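Local coordinates for cellulase (Bacillus sp. BG-CS10, PDB 5E09), which hydrolyses internal beta-1,4-glucosidic bonds of cellulose with a family 5 glycoside hydrolase barrel, to which a family 46 carbohydrate-binding module is joined in the same chain, at residues Q86-D89 and W90-E94; K212-D216 and P217-A221; L526-G530 and N531-G535. All coordinates share one frame; numbering follows the deposited sequence.

Contact 1 (Q86-D89 and W90-E94); sequences QVID and WALEE
The last two turns of helix 78-93, the helical arm of the beta-alpha-beta unit between strands 57-60 and 97-100 of the TIM barrel, bring Gln86 against Trp90 on the exposed side of the helix. Four successive i to i+4 backbone hydrogen bonds tie residues 86-89 to 90-93. That from Trp90 N to Gln86 O is 2.9 Å long and nearly straight at 168°, and the same carbonyl oxygen sits over one face of the Trp90 ring. Gln86 sends its CG away from its own backbone nitrogen and over the indole. CG lies 3.8 Å from the centroid of the six-membered ring of Trp90, only 25° off the ring normal, which makes a CH-pi contact. Beyond it the chain bends at chi2. The amide is turned 43° against the indole plane, and Gln86 NE2 comes within 3.3 Å of Trp90 NE1; both are donors, so no hydrogen bond joins them. On another side of the helix Ile88 and Leu92 point the same way and lie side by side, with Ile88 CG2 4.0 Å from Leu92 CD1. Ile88 continues inward onto Ile60 and Leu100 of the flanking strands and Leu92 onto His138, while Val87 and Ala91 rest on Ile47 of helix 44-52. Asp89 OD1 is hydrogen-bonded to His138 NE2; Glu93 OE1 and Glu94 OE2 form salt bridges with Arg44. Asp89 OD2 and Glu93 OE2 remain 5.8 Å apart, and Arg44 probably offsets the charge of Glu93. The helix thus joins an apolar face turned to the barrel with an outer face where Gln86 CG supplies the CH-pi contact and the amide also packs against the indole, without a hydrogen bond from NE2 to NE1.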
loop_
_atom_site.group_PDB
_atom_site.type_symbol
_atom_site.label_atom_id
_atom_site.label_comp_id
_atom_site.label_asym_id
_atom_site.label_seq_id
_atom_site.Cartn_x
_atom_site.Cartn_y
_atom_site.Cartn_z
ATOM N N GLN A 86 10.562 -11.443 22.517
ATOM C CA GLN A 86 11.755 -11.966 21.870
ATOM C C GLN A 86 11.984 -11.268 20.538
ATOM O O GLN A 86 13.105 -10.868 20.223
ATOM C CB GLN A 86 11.653 -13.478 21.665
ATOM C CG GLN A 86 12.793 -14.038 20.829
ATOM C CD GLN A 86 13.448 -15.249 21.459
ATOM O OE1 GLN A 86 12.772 -16.143 21.966
ATOM N NE2 GLN A 86 14.777 -15.276 21.441
ATOM N N VAL A 87 10.919 -11.109 19.757
ATOM C CA VAL A 87 11.060 -10.441 18.469
ATOM C C VAL A 87 11.548 -9.009 18.679
ATOM O O VAL A 87 12.474 -8.539 17.989
ATOM C CB VAL A 87 9.752 -10.441 17.685
ATOM C CG1 VAL A 87 9.877 -9.557 16.450
ATOM C CG2 VAL A 87 9.383 -11.860 17.299
ATOM N N ILE A 88 10.946 -8.335 19.658
ATOM C CA ILE A 88 11.367 -6.978 20.004
ATOM C C ILE A 88 12.855 -6.919 20.387
ATOM O O ILE A 88 13.575 -5.987 20.004
ATOM C CB ILE A 88 10.502 -6.414 21.152
ATOM C CG1 ILE A 88 9.072 -6.190 20.658
ATOM C CG2 ILE A 88 11.094 -5.117 21.690
ATOM C CD1 ILE A 88 8.123 -5.671 21.712
ATOM N N ASP A 89 13.315 -7.922 21.131
ATOM C CA ASP A 89 14.714 -7.989 21.542
ATOM C C ASP A 89 15.618 -8.161 20.334
ATOM O O ASP A 89 16.636 -7.486 20.223
ATOM C CB ASP A 89 14.943 -9.130 22.538
ATOM C CG ASP A 89 14.332 -8.846 23.895
ATOM O OD1 ASP A 89 14.048 -7.663 24.186
ATOM O OD2 ASP A 89 14.141 -9.804 24.676
ATOM N N TRP A 90 15.238 -9.067 19.437
ATOM C CA TRP A 90 15.974 -9.287 18.195
ATOM C C TRP A 90 16.136 -7.996 17.408
ATOM O O TRP A 90 17.225 -7.680 16.919
ATOM C CB TRP A 90 15.262 -10.321 17.326
ATOM C CG TRP A 90 15.378 -11.725 17.817
ATOM C CD1 TRP A 90 16.275 -12.210 18.723
ATOM C CD2 TRP A 90 14.569 -12.835 17.419
ATOM N NE1 TRP A 90 16.075 -13.557 18.910
ATOM C CE2 TRP A 90 15.031 -13.964 18.122
ATOM C CE3 TRP A 90 13.500 -12.984 16.531
ATOM C CZ2 TRP A 90 14.458 -15.223 17.971
ATOM C CZ3 TRP A 90 12.930 -14.235 16.383
ATOM C CH2 TRP A 90 13.411 -15.340 17.100
ATOM N N ALA A 91 15.038 -7.254 17.292
ATOM C CA ALA A 91 15.040 -6.015 16.529
ATOM C C ALA A 91 15.889 -4.940 17.206
ATOM O O ALA A 91 16.578 -4.176 16.534
ATOM C CB ALA A 91 13.614 -5.526 16.320
ATOM N N LEU A 92 15.848 -4.883 18.534
ATOM C CA LEU A 92 16.704 -3.947 19.261
ATOM C C LEU A 92 18.182 -4.312 19.078
ATOM O O LEU A 92 19.027 -3.430 18.936
ATOM C CB LEU A 92 16.329 -3.908 20.746
ATOM C CG LEU A 92 14.982 -3.237 21.052
ATOM C CD1 LEU A 92 14.576 -3.427 22.506
ATOM C CD2 LEU A 92 15.015 -1.756 20.688
ATOM N N GLU A 93 18.479 -5.613 19.057
ATOM C CA GLU A 93 19.834 -6.112 18.815
ATOM C C GLU A 93 20.381 -5.686 17.456
ATOM O O GLU A 93 21.574 -5.428 17.318
ATOM C CB GLU A 93 19.870 -7.636 18.906
ATOM C CG GLU A 93 19.655 -8.202 20.295
ATOM C CD GLU A 93 19.479 -9.710 20.272
ATOM O OE1 GLU A 93 20.043 -10.356 19.361
ATOM O OE2 GLU A 93 18.768 -10.248 21.152
ATOM N N GLU A 94 19.507 -5.628 16.452
ATOM C CA GLU A 94 19.896 -5.177 15.119
ATOM C C GLU A 94 19.992 -3.659 15.045
ATOM O O GLU A 94 20.146 -3.097 13.959
ATOM C CB GLU A 94 18.905 -5.678 14.068
ATOM C CG GLU A 94 18.863 -7.187 13.928
ATOM C CD GLU A 94 20.155 -7.753 13.364
ATOM O OE1 GLU A 94 20.888 -7.005 12.680
ATOM O OE2 GLU A 94 20.441 -8.946 13.607
#

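Contact 2 (K212-D216 and P217-A221); sequences KDLND and PNLIA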
loop_
_atom_site.group_PDB
_atom_site.type_symbol
_atom_site.label_atom_id
_atom_site.label_comp_id
_atom_site.label_asym_id
_atom_site.label_seq_id
_atom_site.Cartn_x
_atom_site.Cartn_y
_atom_site.Cartn_z
ATOM N N LYS A 212 -0.953 19.018 23.202
ATOM C CA LYS A 212 -0.713 20.219 23.991
ATOM C C LYS A 212 -1.153 19.991 25.437
ATOM O O LYS A 212 -0.464 20.409 26.370
ATOM C CB LYS A 212 -1.424 21.430 23.380
ATOM C CG LYS A 212 -0.620 22.085 22.259
ATOM C CD LYS A 212 -1.174 23.445 21.847
ATOM C CE LYS A 212 -2.326 23.321 20.863
ATOM N NZ LYS A 212 -2.713 24.649 20.305
ATOM N N ASP A 213 -2.278 19.298 25.616
ATOM C CA ASP A 213 -2.765 18.942 26.947
ATOM C C ASP A 213 -1.762 18.094 27.725
ATOM O O ASP A 213 -1.486 18.360 28.898
ATOM C CB ASP A 213 -4.094 18.187 26.852
ATOM C CG ASP A 213 -4.698 17.876 28.213
ATOM O OD1 ASP A 213 -4.100 18.259 29.242
ATOM O OD2 ASP A 213 -5.781 17.250 28.250
ATOM N N LEU A 214 -1.222 17.064 27.077
ATOM C CA LEU A 214 -0.281 16.169 27.750
ATOM C C LEU A 214 1.027 16.871 28.133
ATOM O O LEU A 214 1.706 16.448 29.072
ATOM C CB LEU A 214 0.007 14.953 26.872
ATOM C CG LEU A 214 -1.246 14.119 26.595
ATOM C CD1 LEU A 214 -0.923 12.877 25.785
ATOM C CD2 LEU A 214 -1.926 13.747 27.906
ATOM N N ASN A 215 1.364 17.936 27.405
ATOM C CA ASN A 215 2.518 18.787 27.724
ATOM C C ASN A 215 3.812 18.000 27.937
ATOM O O ASN A 215 4.493 18.173 28.946
ATOM C CB ASN A 215 2.219 19.633 28.967
ATOM C CG ASN A 215 3.112 20.859 29.073
ATOM O OD1 ASN A 215 3.694 21.307 28.085
ATOM N ND2 ASN A 215 3.220 21.412 30.275
ATOM N N ASP A 216 4.138 17.136 26.982
ATOM C CA ASP A 216 5.256 16.208 27.113
ATOM C C ASP A 216 6.170 16.335 25.895
ATOM O O ASP A 216 5.690 16.381 24.762
ATOM C CB ASP A 216 4.730 14.775 27.263
ATOM C CG ASP A 216 5.815 13.777 27.624
ATOM O OD1 ASP A 216 6.644 13.459 26.750
ATOM O OD2 ASP A 216 5.825 13.288 28.775
ATOM N N PRO A 217 7.493 16.395 26.123
ATOM C CA PRO A 217 8.440 16.591 25.018
ATOM C C PRO A 217 8.626 15.348 24.149
ATOM O O PRO A 217 9.118 15.461 23.028
ATOM C CB PRO A 217 9.742 16.931 25.742
ATOM C CG PRO A 217 9.641 16.164 27.021
ATOM C CD PRO A 217 8.187 16.243 27.417
ATOM N N ASN A 218 8.231 14.185 24.658
ATOM C CA ASN A 218 8.519 12.921 23.985
ATOM C C ASN A 218 7.298 12.274 23.343
ATOM O O ASN A 218 7.002 11.106 23.585
ATOM C CB ASN A 218 9.163 11.954 24.978
ATOM C CG ASN A 218 10.549 12.411 25.419
ATOM O OD1 ASN A 218 11.407 12.723 24.591
ATOM N ND2 ASN A 218 10.762 12.474 26.727
ATOM N N LEU A 219 6.599 13.042 22.515
ATOM C CA LEU A 219 5.374 12.574 21.883
ATOM C C LEU A 219 5.478 12.665 20.361
ATOM O O LEU A 219 6.090 13.585 19.820
ATOM C CB LEU A 219 4.172 13.381 22.389
ATOM C CG LEU A 219 3.815 13.268 23.880
ATOM C CD1 LEU A 219 2.621 14.148 24.222
ATOM C CD2 LEU A 219 3.539 11.833 24.285
ATOM N N ILE A 220 4.880 11.692 19.680
ATOM C CA ILE A 220 4.936 11.589 18.230
ATOM C C ILE A 220 3.536 11.405 17.663
ATOM O O ILE A 220 2.777 10.574 18.146
ATOM C CB ILE A 220 5.814 10.405 17.781
ATOM C CG1 ILE A 220 7.208 10.491 18.413
ATOM C CG2 ILE A 220 5.898 10.347 16.264
ATOM C CD1 ILE A 220 7.924 9.159 18.472
ATOM N N ALA A 221 3.190 12.188 16.649
ATOM C CA ALA A 221 1.911 12.034 15.969
ATOM C C ALA A 221 2.024 10.945 14.911
ATOM O O ALA A 221 3.061 10.821 14.267
ATOM C CB ALA A 221 1.478 13.353 15.340
HETATM O O HOH W 1 8.915 12.538 28.988
#
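Asp216 reaches across the turn that links helix 201-214 to strand 219-225, the return half of a beta-alpha-beta unit of the TIM barrel, and meets Pro217, Asn218 and Leu219. The helix is left at Asn215, whose phi is positive. From there Asp216 CB packs 3.8 Å from Leu219 CD1, a methyl that also touches Leu214 CB at 3.8 Å; the two leucine side chains cross at about a right angle, the contact joining the helix end to the start of the strand. With chi1 at -171°, CG swings to the side of the carbonyl carbon and lies 3.4 Å from Pro217 CD. This places OD1 over the following peptide, where it accepts the backbone N-H of Asn218, the bond of an Asx turn. The other oxygen, OD2, turns to helix 161-181, taking a salt bridge from Arg179 NE and a hydrogen bond with Tyr175 OH. One carboxylate thereby fastens the loop both to itself and to the neighbouring helix. A water accepts from Asn218 ND2 at 2.9 Å and lies 3.2 Å from Asp216 OD2, where competing acceptors leave its donation uncertain. The Asn218 N to Asp216 OD1 bond is 2.7 Å long, reaching the oxygen on its anti side, 18° out of the carboxylate plane.

Contact 3 (L526-G530 and N531-G535); sequences LSKNG and NHVQG
Strands 521-529 and 532-536 form a tight two-residue beta hairpin in the C-terminal carbohydrate-binding domain, and Asn529 and His532 close it across a type II' turn. Backbone hydrogen bonds come in two reciprocal pairs. At the turn, Asn529 N meets His532 O almost straight on (175°), whereas His532 N reaches Asn529 O, at 2.9 Å, from above the carbonyl plane, 42° out of it. Further along, Ser527 N to Gln534 O lies in the carbonyl plane and is answered by Gln534 N to Ser527 O. Gly530 and Asn531 occupy the corners of the turn, and the positive phi of Gly530 suits a residue without a side chain. The carbonyl oxygens of the Ser527-Gln534 pair also receive CA-H...O contacts, Val533 CA to Ser527 O at 3.2 Å and Leu526 CA to Gln534 O at 3.3 Å. The apolar side-chain contact lies on the face carrying Leu526, Lys528 and Val533. Here Val533 CG1, set anti to its backbone nitrogen (chi1 -174°), lies 4.0 Å from Leu526 CB, and Leu526 CD2 reaches 4.1 Å from Gly535 CA. Phe502 of helix 499-502 packs on all three side chains of this face, and Phe447 of strand 447-452, two strands along the sheet from strand 532-536, on Leu526 and Val533. Polar ends are held by the loop and strand beside the hairpin: Lys528 NZ forms a salt bridge with Asp507 OD1, which also accepts Gly530 N, and Ser527 OG, on the other face, bonds to Asp509. The hairpin is therefore gripped mainly through its backbone, with Phe502 and Phe447 packed on its Leu526 and Val533 face; the shared carboxylate of Asp507 links the lysine to the turn and probably helps to fix the position of both.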
loop_
_atom_site.group_PDB
_atom_site.type_symbol
_atom_site.label_atom_id
_atom_site.label_comp_id
_atom_site.label_asym_id
_atom_site.label_seq_id
_atom_site.Cartn_x
_atom_site.Cartn_y
_atom_site.Cartn_z
ATOM N N LEU A 526 -22.838 -9.596 -22.330
ATOM C CA LEU A 526 -23.385 -10.629 -21.458
ATOM C C LEU A 526 -24.910 -10.607 -21.499
ATOM O O LEU A 526 -25.522 -9.550 -21.569
ATOM C CB LEU A 526 -22.908 -10.446 -20.013
ATOM C CG LEU A 526 -21.404 -10.353 -19.738
ATOM C CD1 LEU A 526 -21.144 -10.232 -18.242
ATOM C CD2 LEU A 526 -20.670 -11.549 -20.318
ATOM N N SER A 527 -25.516 -11.783 -21.475
ATOM C CA SER A 527 -26.940 -11.904 -21.220
ATOM C C SER A 527 -27.092 -12.683 -19.928
ATOM O O SER A 527 -26.730 -13.858 -19.857
ATOM C CB SER A 527 -27.662 -12.598 -22.377
ATOM O OG SER A 527 -27.637 -11.794 -23.542
ATOM N N LYS A 528 -27.587 -12.011 -18.898
ATOM C CA LYS A 528 -27.796 -12.638 -17.599
ATOM C C LYS A 528 -29.270 -12.921 -17.345
ATOM O O LYS A 528 -30.121 -12.039 -17.477
ATOM C CB LYS A 528 -27.252 -11.768 -16.463
ATOM C CG LYS A 528 -27.741 -12.242 -15.096
ATOM C CD LYS A 528 -27.070 -11.528 -13.947
ATOM C CE LYS A 528 -27.661 -11.943 -12.602
ATOM N NZ LYS A 528 -29.037 -11.409 -12.385
ATOM N N ASN A 529 -29.557 -14.163 -16.975
ATOM C CA ASN A 529 -30.886 -14.559 -16.546
ATOM C C ASN A 529 -30.781 -15.553 -15.395
ATOM O O ASN A 529 -30.235 -16.655 -15.553
ATOM C CB ASN A 529 -31.671 -15.148 -17.710
ATOM C CG ASN A 529 -33.154 -15.157 -17.453
ATOM O OD1 ASN A 529 -33.739 -16.202 -17.206
ATOM N ND2 ASN A 529 -33.766 -13.982 -17.474
ATOM N N GLY A 530 -31.284 -15.143 -14.233
ATOM C CA GLY A 530 -31.150 -15.922 -13.018
ATOM C C GLY A 530 -29.691 -16.169 -12.704
ATOM O O GLY A 530 -28.897 -15.235 -12.620
ATOM N N ASN A 531 -29.330 -17.436 -12.558
ATOM C CA ASN A 531 -27.955 -17.803 -12.272
ATOM C C ASN A 531 -27.164 -18.151 -13.519
ATOM O O ASN A 531 -26.065 -18.696 -13.421
ATOM C CB ASN A 531 -27.916 -18.984 -11.304
ATOM C CG ASN A 531 -28.143 -18.562 -9.867
ATOM O OD1 ASN A 531 -27.234 -18.057 -9.208
ATOM N ND2 ASN A 531 -29.360 -18.766 -9.374
ATOM N N HIS A 532 -27.713 -17.855 -14.692
ATOM C CA HIS A 532 -27.020 -18.230 -15.919
ATOM C C HIS A 532 -26.685 -17.040 -16.799
ATOM O O HIS A 532 -27.433 -16.068 -16.869
ATOM C CB HIS A 532 -27.840 -19.247 -16.698
ATOM C CG HIS A 532 -28.050 -20.526 -15.953
ATOM N ND1 HIS A 532 -29.258 -20.867 -15.385
ATOM C CD2 HIS A 532 -27.193 -21.532 -15.656
ATOM C CE1 HIS A 532 -29.142 -22.038 -14.784
ATOM N NE2 HIS A 532 -27.900 -22.462 -14.933
ATOM N N VAL A 533 -25.532 -17.135 -17.453
ATOM C CA VAL A 533 -24.994 -16.064 -18.276
ATOM C C VAL A 533 -24.449 -16.595 -19.593
ATOM O O VAL A 533 -23.739 -17.617 -19.640
ATOM C CB VAL A 533 -23.857 -15.293 -17.556
ATOM C CG1 VAL A 533 -23.411 -14.091 -18.391
ATOM C CG2 VAL A 533 -24.302 -14.838 -16.187
ATOM N N GLN A 534 -24.718 -15.830 -20.637
ATOM C CA GLN A 534 -24.232 -16.087 -21.961
ATOM C C GLN A 534 -23.289 -14.953 -22.381
ATOM O O GLN A 534 -23.625 -13.814 -22.303
ATOM C CB GLN A 534 -25.379 -16.224 -22.935
ATOM C CG GLN A 534 -24.927 -16.150 -24.369
ATOM C CD GLN A 534 -25.747 -16.956 -25.328
ATOM O OE1 GLN A 534 -26.524 -16.405 -26.077
ATOM N NE2 GLN A 534 -25.551 -18.262 -25.334
ATOM N N GLY A 535 -22.109 -15.297 -22.850
ATOM C CA GLY A 535 -21.138 -14.333 -23.293
ATOM C C GLY A 535 -21.021 -14.340 -24.788
ATOM O O GLY A 535 -20.927 -15.353 -25.383
#

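In the fold
Contacts 1 and 2 belong to the outer layer of the same catalytic TIM barrel: contact 1 within the helix that precedes strand 97-100, contact 2 where a helix hands over to strand 219-225. Their centres lie about 26 Å apart and their nearest atoms about 13 Å. Active sites of TIM barrels lie at the C-terminal strand ends, so both contacts, near strand starts, are probably at the opposite end of the barrel. Contact 3 lies across the chain's centre in the C-terminal carbohydrate-binding domain, its centre about 56 Å from that of contact 1 and about 60 Å from that of contact 2. The three thus sample two modules: a stretch within a helix and a helix-to-strand turn in the barrel, and a hairpin in an antiparallel sheet.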